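Local atomic coordinates of ATP-dependent RNA helicase HrpB (PDB entry 6EUD), a protein that hydrolyses ATP to ADP and phosphate as a DEAH/RHA-type RNA helicase that also binds single-stranded RNA. Residues Phe499-Tyr513 with Leu529-Leu541. Residues are numbered along the deposited sequence; the frame is centred on the assembly and turned at random.
With EDO (1,2-ethanediol), chain C.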
loop_
_atom_site.group_PDB
_atom_site.type_symbol
_atom_site.label_atom_id
_atom_site.label_comp_id
_atom_site.label_asym_id
_atom_site.label_seq_id
_atom_site.Cartn_x
_atom_site.Cartn_y
_atom_site.Cartn_z
ATOM N N PHE A 499 10.142 9.995 14.232
ATOM C CA PHE A 499 8.790 10.462 13.943
ATOM C C PHE A 499 8.759 11.921 13.516
ATOM O O PHE A 499 7.829 12.645 13.861
ATOM C CB PHE A 499 7.898 10.267 15.162
ATOM C CG PHE A 499 7.829 8.844 15.636
ATOM C CD1 PHE A 499 8.742 8.357 16.560
ATOM C CD2 PHE A 499 6.864 7.983 15.138
ATOM C CE1 PHE A 499 8.671 7.046 16.987
ATOM C CE2 PHE A 499 6.792 6.660 15.559
ATOM C CZ PHE A 499 7.687 6.195 16.486
ATOM N N ALA A 500 9.774 12.355 12.770
ATOM C CA ALA A 500 9.876 13.753 12.331
ATOM C C ALA A 500 8.639 14.234 11.552
ATOM O O ALA A 500 8.211 15.374 11.699
ATOM C CB ALA A 500 11.114 13.934 11.493
ATOM N N ASP A 501 8.082 13.359 10.720
ATOM C CA ASP A 501 6.884 13.657 9.943
ATOM C C ASP A 501 5.639 13.783 10.826
ATOM O O ASP A 501 4.573 14.190 10.347
ATOM C CB ASP A 501 6.654 12.565 8.899
ATOM C CG ASP A 501 6.640 11.173 9.514
ATOM O OD1 ASP A 501 7.373 10.957 10.495
ATOM O OD2 ASP A 501 5.913 10.284 9.037
ATOM N N ARG A 502 5.762 13.411 12.102
ATOM C CA ARG A 502 4.613 13.482 12.998
ATOM C C ARG A 502 4.797 14.525 14.088
ATOM O O ARG A 502 4.067 14.527 15.069
ATOM C CB ARG A 502 4.333 12.117 13.611
ATOM C CG ARG A 502 4.048 11.087 12.560
ATOM C CD ARG A 502 3.768 9.735 13.156
ATOM N NE ARG A 502 3.580 8.749 12.101
ATOM C CZ ARG A 502 3.479 7.448 12.324
ATOM N NH1 ARG A 502 3.566 6.972 13.564
ATOM N NH2 ARG A 502 3.301 6.623 11.309
ATOM N N ILE A 503 5.781 15.401 13.912
ATOM C CA ILE A 503 5.863 16.643 14.674
ATOM C C ILE A 503 4.619 17.486 14.413
ATOM O O ILE A 503 4.238 17.695 13.262
ATOM C CB ILE A 503 7.095 17.438 14.289
ATOM C CG1 ILE A 503 8.349 16.706 14.780
ATOM C CG2 ILE A 503 6.992 18.855 14.827
ATOM C CD1 ILE A 503 9.656 17.298 14.281
ATOM N N ALA A 504 3.973 17.958 15.471
ATOM C CA ALA A 504 2.690 18.641 15.318
ATOM C C ALA A 504 2.713 20.082 15.819
ATOM O O ALA A 504 3.224 20.372 16.905
ATOM C CB ALA A 504 1.627 17.874 16.028
ATOM N N ARG A 505 2.165 20.989 15.018
ATOM C CA ARG A 505 2.045 22.383 15.428
ATOM C C ARG A 505 0.576 22.770 15.505
ATOM O O ARG A 505 -0.249 22.318 14.695
ATOM C CB ARG A 505 2.792 23.302 14.473
ATOM C CG ARG A 505 2.611 24.775 14.779
ATOM C CD ARG A 505 3.057 25.632 13.613
ATOM N NE ARG A 505 2.604 27.008 13.768
ATOM C CZ ARG A 505 3.329 27.982 14.306
ATOM N NH1 ARG A 505 4.565 27.744 14.722
ATOM N NH2 ARG A 505 2.820 29.199 14.406
ATOM N N ARG A 506 0.246 23.575 16.512
ATOM C CA ARG A 506 -1.127 24.029 16.700
ATOM C C ARG A 506 -1.488 24.981 15.572
ATOM O O ARG A 506 -0.677 25.821 15.164
ATOM C CB ARG A 506 -1.309 24.707 18.064
ATOM C CG ARG A 506 -2.776 24.943 18.432
ATOM C CD ARG A 506 -2.945 25.665 19.768
ATOM N NE ARG A 506 -2.634 27.085 19.672
ATOM C CZ ARG A 506 -3.520 28.029 19.358
ATOM N NH1 ARG A 506 -4.784 27.708 19.101
ATOM N NH2 ARG A 506 -3.139 29.299 19.297
ATOM N N ARG A 507 -2.701 24.834 15.057
ATOM C CA ARG A 507 -3.146 25.666 13.949
ATOM C C ARG A 507 -4.434 26.426 14.250
ATOM O O ARG A 507 -5.534 25.941 13.953
ATOM C CB ARG A 507 -3.317 24.814 12.692
ATOM C CG ARG A 507 -2.008 24.573 11.979
ATOM C CD ARG A 507 -2.224 24.564 10.482
ATOM N NE ARG A 507 -0.998 24.871 9.750
ATOM C CZ ARG A 507 -0.571 26.102 9.487
ATOM N NH1 ARG A 507 -1.267 27.154 9.898
ATOM N NH2 ARG A 507 0.557 26.277 8.810
ATOM N N GLY A 508 -4.280 27.613 14.837
ATOM C CA GLY A 508 -5.380 28.547 15.012
ATOM C C GLY A 508 -6.334 28.325 16.178
ATOM O O GLY A 508 -6.743 29.284 16.830
ATOM N N GLN A 509 -6.710 27.075 16.425
ATOM C CA GLN A 509 -7.599 26.735 17.534
ATOM C C GLN A 509 -7.010 25.615 18.385
ATOM O O GLN A 509 -6.314 24.744 17.876
ATOM C CB GLN A 509 -8.983 26.329 17.021
ATOM C CG GLN A 509 -10.049 26.297 18.106
ATOM C CD GLN A 509 -11.246 27.165 17.764
ATOM O OE1 GLN A 509 -11.409 27.583 16.620
ATOM N NE2 GLN A 509 -12.083 27.453 18.759
ATOM N N ASP A 510 -7.291 25.646 19.685
ATOM C CA ASP A 510 -6.794 24.630 20.605
ATOM C C ASP A 510 -7.347 23.249 20.282
ATOM O O ASP A 510 -8.558 23.048 20.191
ATOM C CB ASP A 510 -7.125 25.014 22.048
ATOM C CG ASP A 510 -6.150 26.025 22.616
ATOM O OD1 ASP A 510 -5.302 26.534 21.851
ATOM O OD2 ASP A 510 -6.234 26.314 23.828
ATOM N N GLY A 511 -6.437 22.299 20.100
ATOM C CA GLY A 511 -6.801 20.953 19.702
ATOM C C GLY A 511 -6.531 20.653 18.236
ATOM O O GLY A 511 -6.407 19.488 17.863
ATOM N N ARG A 512 -6.461 21.690 17.400
ATOM C CA ARG A 512 -6.207 21.498 15.975
ATOM C C ARG A 512 -4.729 21.631 15.659
ATOM O O ARG A 512 -4.114 22.686 15.880
ATOM C CB ARG A 512 -6.997 22.483 15.101
ATOM C CG ARG A 512 -7.682 21.801 13.913
ATOM C CD ARG A 512 -8.130 22.783 12.842
ATOM N NE ARG A 512 -8.836 23.926 13.406
ATOM C CZ ARG A 512 -8.959 25.102 12.801
ATOM N NH1 ARG A 512 -8.430 25.294 11.601
ATOM N NH2 ARG A 512 -9.619 26.082 13.398
ATOM N N TYR A 513 -4.177 20.550 15.114
ATOM C CA TYR A 513 -2.765 20.489 14.786
ATOM C C TYR A 513 -2.544 20.138 13.322
ATOM O O TYR A 513 -3.352 19.446 12.701
ATOM C CB TYR A 513 -2.062 19.462 15.689
ATOM C CG TYR A 513 -1.963 19.901 17.136
ATOM C CD1 TYR A 513 -0.897 20.689 17.560
ATOM C CD2 TYR A 513 -2.929 19.527 18.079
ATOM C CE1 TYR A 513 -0.789 21.106 18.868
ATOM C CE2 TYR A 513 -2.826 19.942 19.400
ATOM C CZ TYR A 513 -1.753 20.733 19.784
ATOM O OH TYR A 513 -1.619 21.160 21.080
ATOM N N LEU A 529 -2.317 18.319 26.794
ATOM C CA LEU A 529 -1.333 18.572 25.747
ATOM C C LEU A 529 -1.775 19.659 24.763
ATOM O O LEU A 529 -0.940 20.372 24.206
ATOM C CB LEU A 529 -1.006 17.289 24.978
ATOM C CG LEU A 529 -0.090 16.302 25.691
ATOM C CD1 LEU A 529 0.251 15.150 24.758
ATOM C CD2 LEU A 529 1.166 17.004 26.210
ATOM N N SER A 530 -3.082 19.800 24.556
ATOM C CA SER A 530 -3.597 20.820 23.634
ATOM C C SER A 530 -3.494 22.231 24.230
ATOM O O SER A 530 -3.965 23.204 23.640
ATOM C CB SER A 530 -5.040 20.504 23.224
ATOM O OG SER A 530 -5.892 20.403 24.346
ATOM N N ARG A 531 -2.855 22.330 25.395
ATOM C CA ARG A 531 -2.450 23.616 25.944
ATOM C C ARG A 531 -1.114 24.059 25.336
ATOM O O ARG A 531 -0.651 25.172 25.587
ATOM C CB ARG A 531 -2.329 23.551 27.477
ATOM C CG ARG A 531 -3.558 23.013 28.224
ATOM C CD ARG A 531 -4.683 24.033 28.335
ATOM N NE ARG A 531 -5.406 24.192 27.074
ATOM C CZ ARG A 531 -6.358 23.365 26.647
ATOM N NH1 ARG A 531 -6.697 22.307 27.376
ATOM N NH2 ARG A 531 -6.965 23.592 25.489
ATOM N N HIS A 532 -0.492 23.191 24.538
ATOM C CA HIS A 532 0.827 23.490 23.993
ATOM C C HIS A 532 0.834 23.563 22.480
ATOM O O HIS A 532 0.039 22.904 21.806
ATOM C CB HIS A 532 1.839 22.448 24.464
ATOM C CG HIS A 532 1.964 22.375 25.950
ATOM N ND1 HIS A 532 2.768 23.231 26.671
ATOM C CD2 HIS A 532 1.368 21.563 26.854
ATOM C CE1 HIS A 532 2.670 22.940 27.956
ATOM N NE2 HIS A 532 1.827 21.933 28.094
ATOM N N GLU A 533 1.762 24.350 21.946
ATOM C CA GLU A 533 1.817 24.594 20.512
ATOM C C GLU A 533 2.585 23.544 19.714
ATOM O O GLU A 533 2.240 23.248 18.558
ATOM C CB GLU A 533 2.435 25.958 20.244
ATOM C CG GLU A 533 2.477 26.312 18.782
ATOM C CD GLU A 533 3.064 27.671 18.560
ATOM O OE1 GLU A 533 3.369 28.329 19.581
ATOM O OE2 GLU A 533 3.224 28.075 17.386
ATOM N N TRP A 534 3.635 22.989 20.301
ATOM C CA TRP A 534 4.432 22.010 19.563
ATOM C C TRP A 534 4.479 20.644 20.230
ATOM O O TRP A 534 4.827 20.533 21.405
ATOM C CB TRP A 534 5.845 22.533 19.365
ATOM C CG TRP A 534 5.914 23.601 18.366
ATOM C CD1 TRP A 534 5.770 24.934 18.589
ATOM C CD2 TRP A 534 6.153 23.447 16.960
ATOM N NE1 TRP A 534 5.901 25.624 17.408
ATOM C CE2 TRP A 534 6.139 24.733 16.393
ATOM C CE3 TRP A 534 6.381 22.345 16.131
ATOM C CZ2 TRP A 534 6.345 24.955 15.033
ATOM C CZ3 TRP A 534 6.586 22.568 14.773
ATOM C CH2 TRP A 534 6.565 23.863 14.241
ATOM N N LEU A 535 4.125 19.611 19.469
ATOM C CA LEU A 535 4.141 18.239 19.964
ATOM C C LEU A 535 4.869 17.313 19.007
ATOM O O LEU A 535 5.151 17.679 17.873
ATOM C CB LEU A 535 2.723 17.713 20.169
ATOM C CG LEU A 535 1.746 18.554 20.988
ATOM C CD1 LEU A 535 0.337 17.962 20.878
ATOM C CD2 LEU A 535 2.215 18.658 22.450
ATOM N N ILE A 536 5.185 16.112 19.479
ATOM C CA ILE A 536 5.531 15.014 18.581
ATOM C C ILE A 536 4.484 13.949 18.842
ATOM O O ILE A 536 4.328 13.525 19.982
ATOM C CB ILE A 536 6.941 14.436 18.829
ATOM C CG1 ILE A 536 7.996 15.541 18.846
ATOM C CG2 ILE A 536 7.268 13.437 17.736
ATOM C CD1 ILE A 536 9.371 15.039 19.052
ATOM N N ALA A 537 3.745 13.545 17.817
ATOM C CA ALA A 537 2.663 12.584 18.010
ATOM C C ALA A 537 2.939 11.279 17.284
ATOM O O ALA A 537 2.488 11.087 16.157
ATOM C CB ALA A 537 1.334 13.170 17.546
ATOM N N PRO A 538 3.674 10.369 17.936
ATOM C CA PRO A 538 4.002 9.104 17.276
ATOM C C PRO A 538 2.782 8.208 17.018
ATOM O O PRO A 538 2.757 7.517 16.004
ATOM C CB PRO A 538 4.989 8.444 18.256
ATOM C CG PRO A 538 4.761 9.089 19.533
ATOM C CD PRO A 538 4.361 10.497 19.233
ATOM N N LEU A 539 1.795 8.230 17.904
ATOM C CA LEU A 539 0.629 7.362 17.754
ATOM C C LEU A 539 -0.631 8.132 17.328
ATOM O O LEU A 539 -1.117 9.017 18.043
ATOM C CB LEU A 539 0.372 6.608 19.059
ATOM C CG LEU A 539 -0.379 5.287 18.958
ATOM C CD1 LEU A 539 0.325 4.358 17.996
ATOM C CD2 LEU A 539 -0.479 4.665 20.324
ATOM N N LEU A 540 -1.160 7.766 16.163
ATOM C CA LEU A 540 -2.248 8.498 15.520
ATOM C C LEU A 540 -3.342 7.597 14.975
ATOM O O LEU A 540 -3.058 6.636 14.247
ATOM C CB LEU A 540 -1.707 9.339 14.365
ATOM C CG LEU A 540 -0.724 10.441 14.708
ATOM C CD1 LEU A 540 0.229 10.683 13.556
ATOM C CD2 LEU A 540 -1.501 11.691 15.048
ATOM N N LEU A 541 -4.591 7.945 15.280
ATOM C CA LEU A 541 -5.744 7.220 14.750
ATOM C C LEU A 541 -6.452 8.006 13.647
ATOM O O LEU A 541 -7.208 8.940 13.915
ATOM C CB LEU A 541 -6.730 6.887 15.876
ATOM C CG LEU A 541 -8.000 6.147 15.434
ATOM C CD1 LEU A 541 -7.665 4.886 14.622
ATOM C CD2 LEU A 541 -8.868 5.799 16.641
HETATM C C1 EDO C . 7.561 10.671 5.444
HETATM O O1 EDO C . 7.457 9.384 4.891
HETATM C C2 EDO C . 6.191 11.368 5.433
HETATM O O2 EDO C . 5.222 10.659 6.231
HETATM O O HOH W 1 -4.199 22.969 20.876
#
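Ala-504 and Leu-535 form the hydrogen-bonded pair of an antiparallel ladder, in a small curled sheet consistent with the OB fold of DEAH/RHA helicases. Ala-504 N donates almost straight to Leu-535 O (2.7 Å, 176°), and Leu-535 N returns the bond to Ala-504 O; Ala-537 N to Arg-502 O and Arg-506 N to Glu-533 O carry the ladder outward. On the face of Ile-503 and Arg-505, Trp-534 supplies a broad, flat surface. Arg-505, with CG anti to the backbone N (chi1 175°), lays its aliphatic chain over one indole face, CB making a CH-pi contact 3.8 Å from the six-membered ring centroid, while Ile-503 CG2 meets the ring edge at Trp-534 CZ3 (3.7 Å). Were Trp-534 replaced by an alanine, the Arg-505 chain would probably lose the surface it lies on, and Ile-503 its edge contact. Glu-533 OE2 holds the guanidinium by charge, over its face, 3.0 Å from Arg-505 NH1, with no N-H aimed at it. On the opposite sheet face, Tyr-513 combines an apolar ring, with Leu-535 CD1 in CH-pi contact over one face toward the rim, and a hydroxyl donating to His-532 O (2.5 Å). A water joins Gly-511 N to Ser-530 O. Asp-510 OD1 meets Arg-506 NH1 by charge alone; its OD2 accepts from Arg-531 NH2, also bonded to Ala-525 O. At the other end, compact Pro-538 sets CB over the Phe-499 face, a CH-pi contact 3.7 Å from its centroid. Strand 503-506 also pairs antiparallel with 512-515, strand 534-542 with 548-552 and 554-556, and Leu-596 and Val-598 of strand 596-602 pack against Trp-534.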